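Local coordinates for transcriptional regulator, LYSR family (Neisseria meningitidis, PDB 4AB5), which regulates transcription as a LysR-family, MetR-like DNA-binding protein, probably of methionine-biosynthesis genes, through a regulatory domain that forms this chain, at residues B[80-85]-B[155-160]; B[71-76]-B[188-193]; B[107-112]-B[141-146]; B[86-91]-B[169-174]. One frame throughout, in Å; residues are numbered along the deposited sequence.

Interaction 1 of 4, residues B[80-85]-B[155-160]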
loop_
_atom_site.group_PDB
_atom_site.type_symbol
_atom_site.label_atom_id
_atom_site.label_comp_id
_atom_site.label_asym_id
_atom_site.label_seq_id
_atom_site.Cartn_x
_atom_site.Cartn_y
_atom_site.Cartn_z
ATOM N N TYR B 80 -15.721 12.723 5.892
ATOM C CA TYR B 80 -15.388 11.853 7.027
ATOM C C TYR B 80 -14.426 12.538 7.985
ATOM O O TYR B 80 -13.717 13.466 7.585
ATOM C CB TYR B 80 -14.842 10.469 6.589
ATOM C CG TYR B 80 -13.690 10.511 5.604
ATOM C CD1 TYR B 80 -12.391 10.762 6.028
ATOM C CD2 TYR B 80 -13.893 10.254 4.249
ATOM C CE1 TYR B 80 -11.329 10.808 5.127
ATOM C CE2 TYR B 80 -12.831 10.258 3.343
ATOM C CZ TYR B 80 -11.550 10.543 3.786
ATOM O OH TYR B 80 -10.487 10.568 2.911
ATOM N N GLU B 81 -14.383 12.058 9.248
ATOM C CA GLU B 81 -13.501 12.591 10.277
ATOM C C GLU B 81 -12.104 11.999 10.255
ATOM O O GLU B 81 -11.928 10.784 10.099
ATOM C CB GLU B 81 -14.129 12.560 11.695
ATOM C CG GLU B 81 -14.511 11.192 12.253
ATOM C CD GLU B 81 -15.866 10.617 11.863
ATOM O OE1 GLU B 81 -16.059 10.295 10.668
ATOM O OE2 GLU B 81 -16.690 10.386 12.778
HETATM N N MSE B 82 -11.113 12.891 10.370
HETATM C CA MSE B 82 -9.694 12.581 10.464
HETATM C C MSE B 82 -9.431 12.438 11.953
HETATM O O MSE B 82 -9.640 13.384 12.722
HETATM C CB MSE B 82 -8.824 13.703 9.871
HETATM C CG MSE B 82 -8.918 13.814 8.361
HETATM SE SE MSE B 82 -8.104 12.316 7.413
HETATM C CE MSE B 82 -6.211 12.609 7.931
ATOM N N VAL B 83 -9.051 11.233 12.371
ATOM C CA VAL B 83 -8.805 10.959 13.785
ATOM C C VAL B 83 -7.321 10.835 14.045
ATOM O O VAL B 83 -6.571 10.384 13.172
ATOM C CB VAL B 83 -9.617 9.755 14.347
ATOM C CG1 VAL B 83 -11.121 10.020 14.282
ATOM C CG2 VAL B 83 -9.260 8.439 13.650
ATOM N N GLY B 84 -6.912 11.263 15.236
ATOM C CA GLY B 84 -5.538 11.153 15.689
ATOM C C GLY B 84 -5.351 9.781 16.302
ATOM O O GLY B 84 -6.227 9.303 17.025
ATOM N N ILE B 85 -4.243 9.106 15.967
ATOM C CA ILE B 85 -3.932 7.789 16.519
ATOM C C ILE B 85 -2.624 7.787 17.269
ATOM O O ILE B 85 -1.645 8.387 16.818
ATOM C CB ILE B 85 -4.046 6.610 15.506
ATOM C CG1 ILE B 85 -3.096 6.768 14.284
ATOM C CG2 ILE B 85 -5.500 6.399 15.082
ATOM C CD1 ILE B 85 -2.694 5.455 13.574
ATOM N N ALA B 155 -2.530 10.955 11.810
ATOM C CA ALA B 155 -3.894 11.399 11.536
ATOM C C ALA B 155 -4.389 10.572 10.355
ATOM O O ALA B 155 -3.779 10.589 9.280
ATOM C CB ALA B 155 -3.930 12.880 11.194
ATOM N N LEU B 156 -5.448 9.797 10.574
ATOM C CA LEU B 156 -6.001 8.935 9.533
ATOM C C LEU B 156 -7.526 8.964 9.537
ATOM O O LEU B 156 -8.100 9.272 10.581
ATOM C CB LEU B 156 -5.495 7.484 9.707
ATOM C CG LEU B 156 -4.036 7.193 9.346
ATOM C CD1 LEU B 156 -3.632 5.825 9.845
ATOM C CD2 LEU B 156 -3.794 7.308 7.844
ATOM N N PRO B 157 -8.208 8.652 8.403
ATOM C CA PRO B 157 -9.682 8.626 8.425
ATOM C C PRO B 157 -10.171 7.615 9.462
ATOM O O PRO B 157 -9.520 6.590 9.664
ATOM C CB PRO B 157 -10.053 8.153 7.012
ATOM C CG PRO B 157 -8.865 8.444 6.172
ATOM C CD PRO B 157 -7.687 8.277 7.069
ATOM N N TYR B 158 -11.293 7.910 10.131
ATOM C CA TYR B 158 -11.862 7.010 11.128
ATOM C C TYR B 158 -12.117 5.608 10.535
ATOM O O TYR B 158 -11.797 4.609 11.184
ATOM C CB TYR B 158 -13.142 7.613 11.756
ATOM C CG TYR B 158 -13.848 6.663 12.700
ATOM C CD1 TYR B 158 -13.352 6.418 13.979
ATOM C CD2 TYR B 158 -14.975 5.954 12.290
ATOM C CE1 TYR B 158 -13.965 5.502 14.832
ATOM C CE2 TYR B 158 -15.596 5.037 13.134
ATOM C CZ TYR B 158 -15.094 4.824 14.411
ATOM O OH TYR B 158 -15.689 3.917 15.255
ATOM N N TRP B 159 -12.682 5.536 9.308
ATOM C CA TRP B 159 -12.965 4.259 8.653
ATOM C C TRP B 159 -11.727 3.354 8.455
ATOM O O TRP B 159 -11.851 2.137 8.587
ATOM C CB TRP B 159 -13.781 4.435 7.355
ATOM C CG TRP B 159 -13.118 5.282 6.314
ATOM C CD1 TRP B 159 -13.328 6.608 6.086
ATOM C CD2 TRP B 159 -12.152 4.852 5.343
ATOM N NE1 TRP B 159 -12.549 7.036 5.037
ATOM C CE2 TRP B 159 -11.799 5.984 4.577
ATOM C CE3 TRP B 159 -11.535 3.619 5.051
ATOM C CZ2 TRP B 159 -10.871 5.920 3.530
ATOM C CZ3 TRP B 159 -10.608 3.561 4.025
ATOM C CH2 TRP B 159 -10.287 4.701 3.276
ATOM N N THR B 160 -10.548 3.951 8.165
ATOM C CA THR B 160 -9.270 3.239 7.975
ATOM C C THR B 160 -8.765 2.668 9.319
ATOM O O THR B 160 -8.261 1.545 9.366
ATOM C CB THR B 160 -8.185 4.204 7.427
ATOM O OG1 THR B 160 -8.742 5.127 6.498
ATOM C CG2 THR B 160 -7.020 3.471 6.788
HETATM O O HOH W 1 -15.026 7.667 8.891
#

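Interaction 2 of 4, residues B[71-76]-B[188-193]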
loop_
_atom_site.group_PDB
_atom_site.type_symbol
_atom_site.label_atom_id
_atom_site.label_comp_id
_atom_site.label_asym_id
_atom_site.label_seq_id
_atom_site.Cartn_x
_atom_site.Cartn_y
_atom_site.Cartn_z
ATOM N N GLY B 71 -13.751 25.180 -16.820
ATOM C CA GLY B 71 -13.523 23.982 -17.614
ATOM C C GLY B 71 -13.511 22.718 -16.778
ATOM O O GLY B 71 -13.147 21.653 -17.273
ATOM N N ILE B 72 -13.924 22.831 -15.508
ATOM C CA ILE B 72 -13.974 21.731 -14.559
ATOM C C ILE B 72 -15.247 21.746 -13.702
ATOM O O ILE B 72 -15.639 22.797 -13.188
ATOM C CB ILE B 72 -12.624 21.565 -13.775
ATOM C CG1 ILE B 72 -11.843 20.371 -14.318
ATOM C CG2 ILE B 72 -12.801 21.409 -12.278
ATOM C CD1 ILE B 72 -10.579 20.692 -14.836
ATOM N N SER B 73 -15.910 20.577 -13.605
ATOM C CA SER B 73 -17.108 20.368 -12.791
ATOM C C SER B 73 -16.841 19.379 -11.660
ATOM O O SER B 73 -16.149 18.375 -11.843
ATOM C CB SER B 73 -18.292 19.917 -13.638
ATOM O OG SER B 73 -18.536 20.850 -14.675
ATOM N N PHE B 74 -17.368 19.704 -10.477
ATOM C CA PHE B 74 -17.195 18.910 -9.265
ATOM C C PHE B 74 -18.443 18.177 -8.889
ATOM O O PHE B 74 -19.554 18.700 -9.035
ATOM C CB PHE B 74 -16.738 19.786 -8.088
ATOM C CG PHE B 74 -15.367 20.358 -8.292
ATOM C CD1 PHE B 74 -14.230 19.607 -7.991
ATOM C CD2 PHE B 74 -15.201 21.643 -8.796
ATOM C CE1 PHE B 74 -12.952 20.134 -8.193
ATOM C CE2 PHE B 74 -13.926 22.177 -8.986
ATOM C CZ PHE B 74 -12.809 21.425 -8.682
ATOM N N GLN B 75 -18.247 16.965 -8.367
ATOM C CA GLN B 75 -19.310 16.094 -7.917
ATOM C C GLN B 75 -18.963 15.639 -6.501
ATOM O O GLN B 75 -17.902 15.026 -6.311
ATOM C CB GLN B 75 -19.448 14.897 -8.867
ATOM C CG GLN B 75 -20.786 14.180 -8.759
ATOM C CD GLN B 75 -21.058 13.218 -9.893
ATOM O OE1 GLN B 75 -22.065 12.518 -9.887
ATOM N NE2 GLN B 75 -20.078 12.961 -10.757
ATOM N N PRO B 76 -19.796 15.960 -5.483
ATOM C CA PRO B 76 -19.478 15.502 -4.119
ATOM C C PRO B 76 -19.531 13.983 -3.981
ATOM O O PRO B 76 -20.405 13.331 -4.561
ATOM C CB PRO B 76 -20.548 16.169 -3.258
ATOM C CG PRO B 76 -21.679 16.442 -4.184
ATOM C CD PRO B 76 -21.073 16.703 -5.523
ATOM N N ILE B 188 -14.305 16.338 -13.020
ATOM C CA ILE B 188 -14.326 16.026 -14.451
ATOM C C ILE B 188 -14.318 17.359 -15.234
ATOM O O ILE B 188 -14.524 18.431 -14.640
ATOM C CB ILE B 188 -15.522 15.117 -14.879
ATOM C CG1 ILE B 188 -16.906 15.760 -14.596
ATOM C CG2 ILE B 188 -15.411 13.696 -14.327
ATOM C CD1 ILE B 188 -18.085 15.137 -15.346
ATOM N N ARG B 189 -14.112 17.290 -16.568
ATOM C CA ARG B 189 -14.170 18.468 -17.430
ATOM C C ARG B 189 -15.650 18.806 -17.566
ATOM O O ARG B 189 -16.484 17.909 -17.482
ATOM C CB ARG B 189 -13.622 18.153 -18.824
ATOM C CG ARG B 189 -12.130 17.923 -18.906
ATOM C CD ARG B 189 -11.811 17.446 -20.308
ATOM N NE ARG B 189 -10.600 16.627 -20.361
ATOM C CZ ARG B 189 -10.574 15.307 -20.213
ATOM N NH1 ARG B 189 -11.695 14.632 -19.985
ATOM N NH2 ARG B 189 -9.427 14.650 -20.291
ATOM N N THR B 190 -15.980 20.073 -17.750
ATOM C CA THR B 190 -17.372 20.491 -17.926
ATOM C C THR B 190 -17.983 19.917 -19.218
ATOM O O THR B 190 -19.173 19.602 -19.221
ATOM C CB THR B 190 -17.510 22.017 -17.741
ATOM O OG1 THR B 190 -16.873 22.365 -16.513
ATOM C CG2 THR B 190 -18.962 22.478 -17.689
ATOM N N GLU B 191 -17.164 19.723 -20.283
ATOM C CA GLU B 191 -17.613 19.134 -21.552
ATOM C C GLU B 191 -18.065 17.683 -21.343
ATOM O O GLU B 191 -18.993 17.235 -22.003
ATOM C CB GLU B 191 -16.495 19.187 -22.619
ATOM C CG GLU B 191 -16.964 18.921 -24.056
ATOM C CD GLU B 191 -17.125 17.469 -24.498
ATOM O OE1 GLU B 191 -16.144 16.699 -24.385
ATOM O OE2 GLU B 191 -18.229 17.102 -24.967
ATOM N N ASP B 192 -17.423 16.971 -20.423
ATOM C CA ASP B 192 -17.681 15.563 -20.146
ATOM C C ASP B 192 -18.839 15.271 -19.179
ATOM O O ASP B 192 -19.127 14.095 -18.922
ATOM C CB ASP B 192 -16.381 14.882 -19.698
ATOM C CG ASP B 192 -15.349 14.677 -20.791
ATOM O OD1 ASP B 192 -15.567 15.158 -21.912
ATOM O OD2 ASP B 192 -14.328 14.033 -20.523
ATOM N N THR B 193 -19.526 16.323 -18.668
ATOM C CA THR B 193 -20.672 16.195 -17.741
ATOM C C THR B 193 -21.826 15.322 -18.299
ATOM O O THR B 193 -22.653 14.821 -17.528
ATOM C CB THR B 193 -21.206 17.572 -17.324
ATOM O OG1 THR B 193 -21.461 18.370 -18.485
ATOM C CG2 THR B 193 -20.318 18.292 -16.322
#

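Interaction 3 of 4, residues B[107-112]-B[141-146]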
loop_
_atom_site.group_PDB
_atom_site.type_symbol
_atom_site.label_atom_id
_atom_site.label_comp_id
_atom_site.label_asym_id
_atom_site.label_seq_id
_atom_site.Cartn_x
_atom_site.Cartn_y
_atom_site.Cartn_z
ATOM N N THR B 107 6.553 12.980 17.072
ATOM C CA THR B 107 6.948 12.602 15.710
ATOM C C THR B 107 5.637 12.304 14.970
ATOM O O THR B 107 4.811 11.547 15.477
ATOM C CB THR B 107 7.916 11.376 15.744
ATOM O OG1 THR B 107 9.188 11.790 16.243
ATOM C CG2 THR B 107 8.116 10.721 14.376
ATOM N N LEU B 108 5.436 12.907 13.794
ATOM C CA LEU B 108 4.233 12.700 12.998
ATOM C C LEU B 108 4.498 11.706 11.858
ATOM O O LEU B 108 5.412 11.909 11.058
ATOM C CB LEU B 108 3.685 14.051 12.469
ATOM C CG LEU B 108 2.288 14.044 11.783
ATOM C CD1 LEU B 108 1.173 13.642 12.753
ATOM C CD2 LEU B 108 1.981 15.388 11.174
ATOM N N ILE B 109 3.717 10.618 11.813
ATOM C CA ILE B 109 3.826 9.600 10.763
ATOM C C ILE B 109 2.777 9.874 9.689
ATOM O O ILE B 109 1.589 9.967 9.993
ATOM C CB ILE B 109 3.838 8.141 11.301
ATOM C CG1 ILE B 109 4.803 8.017 12.505
ATOM C CG2 ILE B 109 4.221 7.149 10.180
ATOM C CD1 ILE B 109 4.504 6.929 13.424
ATOM N N THR B 110 3.243 10.136 8.454
ATOM C CA THR B 110 2.403 10.491 7.303
ATOM C C THR B 110 2.823 9.706 6.055
ATOM O O THR B 110 3.833 9.000 6.074
ATOM C CB THR B 110 2.547 12.016 6.978
ATOM O OG1 THR B 110 3.788 12.267 6.312
ATOM C CG2 THR B 110 2.415 12.927 8.195
ATOM N N TYR B 111 2.085 9.904 4.944
ATOM C CA TYR B 111 2.430 9.357 3.631
ATOM C C TYR B 111 3.555 10.239 3.058
ATOM O O TYR B 111 3.651 11.406 3.460
ATOM C CB TYR B 111 1.206 9.303 2.705
ATOM C CG TYR B 111 0.117 8.411 3.251
ATOM C CD1 TYR B 111 0.271 7.028 3.284
ATOM C CD2 TYR B 111 -1.045 8.950 3.796
ATOM C CE1 TYR B 111 -0.721 6.200 3.812
ATOM C CE2 TYR B 111 -2.043 8.131 4.334
ATOM C CZ TYR B 111 -1.875 6.756 4.338
ATOM O OH TYR B 111 -2.849 5.942 4.864
ATOM N N PRO B 112 4.467 9.709 2.197
ATOM C CA PRO B 112 5.601 10.528 1.720
ATOM C C PRO B 112 5.162 11.475 0.615
ATOM O O PRO B 112 5.388 11.246 -0.582
ATOM C CB PRO B 112 6.631 9.479 1.254
ATOM C CG PRO B 112 6.042 8.140 1.629
ATOM C CD PRO B 112 4.564 8.345 1.653
ATOM N N ILE B 141 -0.689 0.055 6.870
ATOM C CA ILE B 141 -0.367 -1.049 7.776
ATOM C C ILE B 141 0.960 -0.811 8.525
ATOM O O ILE B 141 1.063 -1.158 9.703
ATOM C CB ILE B 141 -0.463 -2.440 7.089
ATOM C CG1 ILE B 141 0.541 -2.593 5.913
ATOM C CG2 ILE B 141 -1.908 -2.729 6.654
ATOM C CD1 ILE B 141 0.679 -4.012 5.350
ATOM N N ALA B 142 1.938 -0.169 7.853
ATOM C CA ALA B 142 3.230 0.177 8.437
ATOM C C ALA B 142 3.088 1.393 9.361
ATOM O O ALA B 142 3.706 1.401 10.420
ATOM C CB ALA B 142 4.258 0.437 7.350
ATOM N N ILE B 143 2.243 2.393 8.984
ATOM C CA ILE B 143 1.952 3.563 9.820
ATOM C C ILE B 143 1.396 3.115 11.180
ATOM O O ILE B 143 1.941 3.520 12.208
ATOM C CB ILE B 143 1.032 4.613 9.122
ATOM C CG1 ILE B 143 1.761 5.274 7.914
ATOM C CG2 ILE B 143 0.536 5.686 10.138
ATOM C CD1 ILE B 143 0.929 6.230 7.053
ATOM N N ILE B 144 0.353 2.247 11.176
ATOM C CA ILE B 144 -0.288 1.712 12.375
ATOM C C ILE B 144 0.688 0.971 13.277
ATOM O O ILE B 144 0.685 1.223 14.483
ATOM C CB ILE B 144 -1.612 0.943 12.042
ATOM C CG1 ILE B 144 -2.782 1.934 11.933
ATOM C CG2 ILE B 144 -1.954 -0.163 13.070
ATOM C CD1 ILE B 144 -3.288 2.095 10.623
ATOM N N GLN B 145 1.559 0.113 12.700
ATOM C CA GLN B 145 2.552 -0.634 13.501
ATOM C C GLN B 145 3.609 0.258 14.127
ATOM O O GLN B 145 4.053 -0.022 15.228
ATOM C CB GLN B 145 3.188 -1.793 12.724
ATOM C CG GLN B 145 2.225 -2.929 12.376
ATOM C CD GLN B 145 1.472 -3.508 13.553
ATOM O OE1 GLN B 145 2.013 -3.711 14.640
ATOM N NE2 GLN B 145 0.209 -3.823 13.342
ATOM N N LEU B 146 3.976 1.350 13.437
ATOM C CA LEU B 146 4.925 2.347 13.918
ATOM C C LEU B 146 4.293 3.160 15.061
ATOM O O LEU B 146 4.947 3.397 16.082
ATOM C CB LEU B 146 5.365 3.272 12.771
ATOM C CG LEU B 146 6.390 2.717 11.784
ATOM C CD1 LEU B 146 6.575 3.670 10.638
ATOM C CD2 LEU B 146 7.725 2.436 12.451
#

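Interaction 4 of 4, residues B[86-91]-B[169-174]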
loop_
_atom_site.group_PDB
_atom_site.type_symbol
_atom_site.label_atom_id
_atom_site.label_comp_id
_atom_site.label_asym_id
_atom_site.label_seq_id
_atom_site.Cartn_x
_atom_site.Cartn_y
_atom_site.Cartn_z
ATOM N N CYS B 86 -2.623 7.135 18.431
ATOM C CA CYS B 86 -1.449 6.938 19.286
ATOM C C CYS B 86 -1.528 5.535 19.903
ATOM O O CYS B 86 -2.573 4.893 19.821
ATOM C CB CYS B 86 -1.328 8.031 20.349
ATOM S SG CYS B 86 -2.564 7.939 21.669
ATOM N N ALA B 87 -0.434 5.045 20.490
ATOM C CA ALA B 87 -0.416 3.736 21.142
ATOM C C ALA B 87 -1.249 3.837 22.431
ATOM O O ALA B 87 -1.321 4.933 22.997
ATOM C CB ALA B 87 1.013 3.333 21.472
ATOM N N PRO B 88 -1.898 2.747 22.917
ATOM C CA PRO B 88 -2.704 2.858 24.151
ATOM C C PRO B 88 -1.962 3.404 25.384
ATOM O O PRO B 88 -2.585 4.031 26.232
ATOM C CB PRO B 88 -3.201 1.428 24.371
ATOM C CG PRO B 88 -3.175 0.809 23.018
ATOM C CD PRO B 88 -1.951 1.373 22.375
ATOM N N ASP B 89 -0.622 3.191 25.442
ATOM C CA ASP B 89 0.326 3.601 26.492
ATOM C C ASP B 89 0.657 5.088 26.441
ATOM O O ASP B 89 0.761 5.717 27.494
ATOM C CB ASP B 89 1.654 2.816 26.355
ATOM C CG ASP B 89 1.690 1.433 26.969
ATOM O OD1 ASP B 89 0.804 1.122 27.805
ATOM O OD2 ASP B 89 2.635 0.674 26.658
ATOM N N HIS B 90 0.914 5.618 25.227
ATOM C CA HIS B 90 1.268 7.011 24.917
ATOM C C HIS B 90 0.579 8.063 25.815
ATOM O O HIS B 90 -0.629 7.965 26.024
ATOM C CB HIS B 90 0.981 7.314 23.418
ATOM C CG HIS B 90 1.666 8.544 22.892
ATOM N ND1 HIS B 90 2.768 8.455 22.055
ATOM C CD2 HIS B 90 1.395 9.853 23.110
ATOM C CE1 HIS B 90 3.132 9.704 21.804
ATOM N NE2 HIS B 90 2.338 10.576 22.424
ATOM N N PRO B 91 1.327 9.092 26.305
ATOM C CA PRO B 91 0.709 10.150 27.128
ATOM C C PRO B 91 -0.520 10.842 26.526
ATOM O O PRO B 91 -1.427 11.214 27.273
ATOM C CB PRO B 91 1.857 11.146 27.321
ATOM C CG PRO B 91 3.081 10.301 27.247
ATOM C CD PRO B 91 2.781 9.319 26.168
ATOM N N TYR B 169 -4.061 -2.286 18.677
ATOM C CA TYR B 169 -2.822 -1.638 18.240
ATOM C C TYR B 169 -2.763 -0.161 18.642
ATOM O O TYR B 169 -1.750 0.305 19.158
ATOM C CB TYR B 169 -2.641 -1.752 16.702
ATOM C CG TYR B 169 -2.590 -3.152 16.127
ATOM C CD1 TYR B 169 -2.045 -4.208 16.853
ATOM C CD2 TYR B 169 -2.996 -3.404 14.822
ATOM C CE1 TYR B 169 -1.966 -5.489 16.318
ATOM C CE2 TYR B 169 -2.908 -4.679 14.270
ATOM C CZ TYR B 169 -2.387 -5.719 15.020
ATOM O OH TYR B 169 -2.301 -6.987 14.492
ATOM N N VAL B 170 -3.841 0.578 18.366
ATOM C CA VAL B 170 -3.917 2.016 18.598
ATOM C C VAL B 170 -5.231 2.408 19.281
ATOM O O VAL B 170 -6.155 1.595 19.396
ATOM C CB VAL B 170 -3.732 2.806 17.253
ATOM C CG1 VAL B 170 -2.332 2.629 16.671
ATOM C CG2 VAL B 170 -4.805 2.441 16.216
ATOM N N VAL B 171 -5.302 3.671 19.719
ATOM C CA VAL B 171 -6.496 4.307 20.273
ATOM C C VAL B 171 -6.717 5.529 19.399
ATOM O O VAL B 171 -5.756 6.022 18.797
ATOM C CB VAL B 171 -6.427 4.639 21.792
ATOM C CG1 VAL B 171 -6.326 3.373 22.638
ATOM C CG2 VAL B 171 -5.297 5.604 22.127
ATOM N N HIS B 172 -7.961 5.982 19.265
ATOM C CA HIS B 172 -8.225 7.151 18.433
ATOM C C HIS B 172 -8.723 8.309 19.255
ATOM O O HIS B 172 -9.417 8.103 20.261
ATOM C CB HIS B 172 -9.123 6.831 17.221
ATOM C CG HIS B 172 -10.574 6.685 17.541
ATOM N ND1 HIS B 172 -11.492 7.663 17.181
ATOM C CD2 HIS B 172 -11.230 5.672 18.156
ATOM C CE1 HIS B 172 -12.666 7.218 17.600
ATOM N NE2 HIS B 172 -12.559 6.018 18.181
ATOM N N ARG B 173 -8.315 9.528 18.863
ATOM C CA ARG B 173 -8.680 10.763 19.557
ATOM C C ARG B 173 -9.075 11.852 18.580
ATOM O O ARG B 173 -8.587 11.888 17.447
ATOM C CB ARG B 173 -7.540 11.261 20.475
ATOM C CG ARG B 173 -7.103 10.291 21.576
ATOM C CD ARG B 173 -8.185 10.091 22.611
ATOM N NE ARG B 173 -7.752 9.260 23.729
ATOM C CZ ARG B 173 -8.018 7.965 23.848
ATOM N NH1 ARG B 173 -8.682 7.326 22.893
ATOM N NH2 ARG B 173 -7.618 7.296 24.920
ATOM N N GLN B 174 -9.944 12.763 19.044
ATOM C CA GLN B 174 -10.426 13.889 18.263
ATOM C C GLN B 174 -9.314 14.920 18.058
ATOM O O GLN B 174 -8.649 15.305 19.018
ATOM C CB GLN B 174 -11.641 14.511 18.951
ATOM C CG GLN B 174 -12.260 15.652 18.174
ATOM C CD GLN B 174 -13.597 16.029 18.722
ATOM O OE1 GLN B 174 -13.731 16.573 19.816
ATOM N NE2 GLN B 174 -14.613 15.765 17.942
#

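Interaction 1 of 4, residues B[80-85]-B[155-160]
Tyr80, on the long strand 72-86, opens this contact with its ring. CG occupies the crowded position between the backbone N and the carbonyl carbon (chi1 52°), which carries the ring across to 155-160. Trp159 approaches it in a T-shaped stack with the planes at 90°, the indole NE1 sitting over the centre of the phenol ring and 3.6 Å from Tyr80 CD2. Pro157 runs alongside the same ring, its CB 3.5 Å from Tyr80 CE1. Next, Glu81 O accepts from Tyr158 N at 2.9 Å, nearly along the C=O axis. Its side chain, bent at chi2, lays CG against Tyr158 CB, while OE1 reaches a water that is weakly held and also weakly linked to Trp159 N. Selenomethionine 82 (Met82) folds at chi2 and chi3, so that SE lies beside Pro157 and the methyl CE comes 3.4 Å from Ala155 O. Val83 forms the antiparallel hydrogen-bonded pair with Leu156: Val83 N to Leu156 O is 2.8 Å, and Leu156 N to Val83 O is 2.9 Å with 163° at the hydrogen. Val83 CG1 also packs on Tyr158 CB. Gly84 faces Ala155 with only backbone, and Ile85 CD1 then touches Leu156 CD1 at 3.9 Å, in a core to which Val161 also contributes. Pro157 is the N-cap of helix 158-166, so in this subdomain of the regulatory domain the strand pairing runs straight into a helix start. The chemistry implies a strand-to-helix junction held by main-chain bonds, with the indole N-H of Trp159 directed at the pi face of Tyr80, consistent with a weak polar attraction.

Interaction 2 of 4, residues B[71-76]-B[188-193]
This is an antiparallel pairing of strand ends, where strand 72-86 begins and strand 171-189 finishes, in one of the two alpha/beta subdomains of a LysR regulatory domain with the type 2 periplasmic-binding-protein fold. These two long strands are the crossovers joining the subdomains, and the contact lies at their far end, its centre about 19 Å from the centre of the chain. The evidence is the hydrogen-bonded pair of Ser73 and Ile188. Ser73 N gives its hydrogen to Ile188 O at 2.8 Å, in the carbonyl plane. The return bond, from Ile188 N to Ser73 O, is 3.0 Å long and nearly straight, at 172°. Beyond it the chains stay close but the bonding loosens: Thr190 N bonds Gly71 O weakly, beside a CA-H...O contact from Arg189. Ile188 O is also approached by Ile72 CG1 at 3.3 Å, while the rest of Ile72 packs on Val50, Leu53 and Leu54 of helix 50-54. On the other face Ile188 meets Leu198 of helix 196-212, so the pair is sandwiched between helices. Side chains extend the pairing into the turn that follows. Ser73 OG, anti to its carbonyl carbon (chi1 -56°), hydrogen-bonds Thr190 OG1 at 2.9 Å, and either hydroxyl could be the donor. The turn is braced internally by the salt bridge of Arg189 NH1 to Asp192 OD2, 2.8 Å, whereas Arg189 NE has a weak bond to Leu53 O. Thr193 closes the group: CG2 rests 3.5 Å from Ser73 OG, and OG1, in the crowded position, donates to Thr190 O at 2.7 Å.

Interaction 3 of 4, residues B[107-112]-B[141-146]
Ile143 carries the first shell of this helix-on-sheet contact, in which helix 140-148 covers strand 108-110 of the two-stranded parallel sheet in one alpha/beta subdomain of the periplasmic-binding-protein-like fold. Its CD1 lies over one face of the Tyr111 ring, displaced toward the rim and 3.6 Å from Tyr111 CE1. The direction to the ring centroid is 24° off the normal, which makes this a CH-pi contact, and the two side chains cross at about a right angle. Lower on the same side chain, Ile143 CG1 meets Ile109 CG2 at 3.8 Å as the two isoleucines lie alongside, pointing in opposite senses. Ile109 branches so that CG2 is anti to the backbone N, leaving CG1 to send CD1 obliquely across to Leu146 CB, 3.8 Å away. The residues that touch are all buried, and their contact is apolar throughout. Outside this shell, the backbones set the spacing: the axes of strand 108-110 and of helical segment 141-146 come within 9.0 Å and run nearly antiparallel, at 166°. Strand 134-136, the parallel neighbour of 108-110, leads on into this helix, a strand-to-helix connection folded over its own sheet. Tyr111 OH and Thr140 OG1 are hydrogen-bonded, which holds the tip of the side chain, while stacking on His17 constrains how the ring is turned. On the helix, Gln145 OE1 bonds Arg31 NH2 of the second subunit, so the helix also serves the dimer interface. Thr110 turns away from the helix; its OG1 donates to Tyr111 O, 3.0 Å distant, from above that carbonyl's plane.

Interaction 4 of 4, residues B[86-91]-B[169-174]
One face of the Arg173 guanidinium carries Val171 CG2, which sits 3.6 Å above the plane and offset toward its rim. The group belongs to an antiparallel strand pairing in one alpha/beta subdomain of the LysR regulatory domain, at the end of strand 72-86, whose last residue, Cys86, forms a hydrogen-bonded pair with Val171. At the guanidinium edge, NH1 donates to His172 O at 2.8 Å, with the acceptor in the guanidinium plane, and NH2 bonds Ala93 O. The His172 ring is turned to the other side of the strand, where it meets Tyr158. Val171 N to Cys86 O is 3.0 Å, at 164° and nearly along the C=O axis; the reverse bond, from Cys86 N, is weak. Val171 forks between two partners. CG2, in the crowded position, touches Cys86 SG at 3.6 Å, while CG1, anti to the carbonyl carbon, reaches Pro88 CB at 4.1 Å. Pairing stops there, for Pro88 has no N-H to give and turns the chain into a loop. Tyr169, pointing away, packs on helix 140-148 and on Arg31 of the second subunit. Its carbonyl instead faces the proline ring, with Pro88 CD 3.4 Å from Tyr169 O.

Interactions 1, 3 and 4 cluster in one subdomain, with centres 12 to 13 Å apart, while interaction 2 lies in the other, its centre 28 Å from that of interaction 1 and 40 Å from that of interaction 4. Strands 72-86 and 171-189 span both: the first serves interactions 1 and 2 and ends in interaction 4, the second interactions 2 and 4. Along the chain, interaction 2 encloses the others, interaction 3 is nested inside interactions 1 and 4, and interactions 1 and 4 alternate. Leu156 and Ile85 pack on Ile144, and Gly84 O probably bonds Arg173 N. This two-lobed arrangement is that of LysR effector domains, whose lobes in relatives flank a ligand cleft.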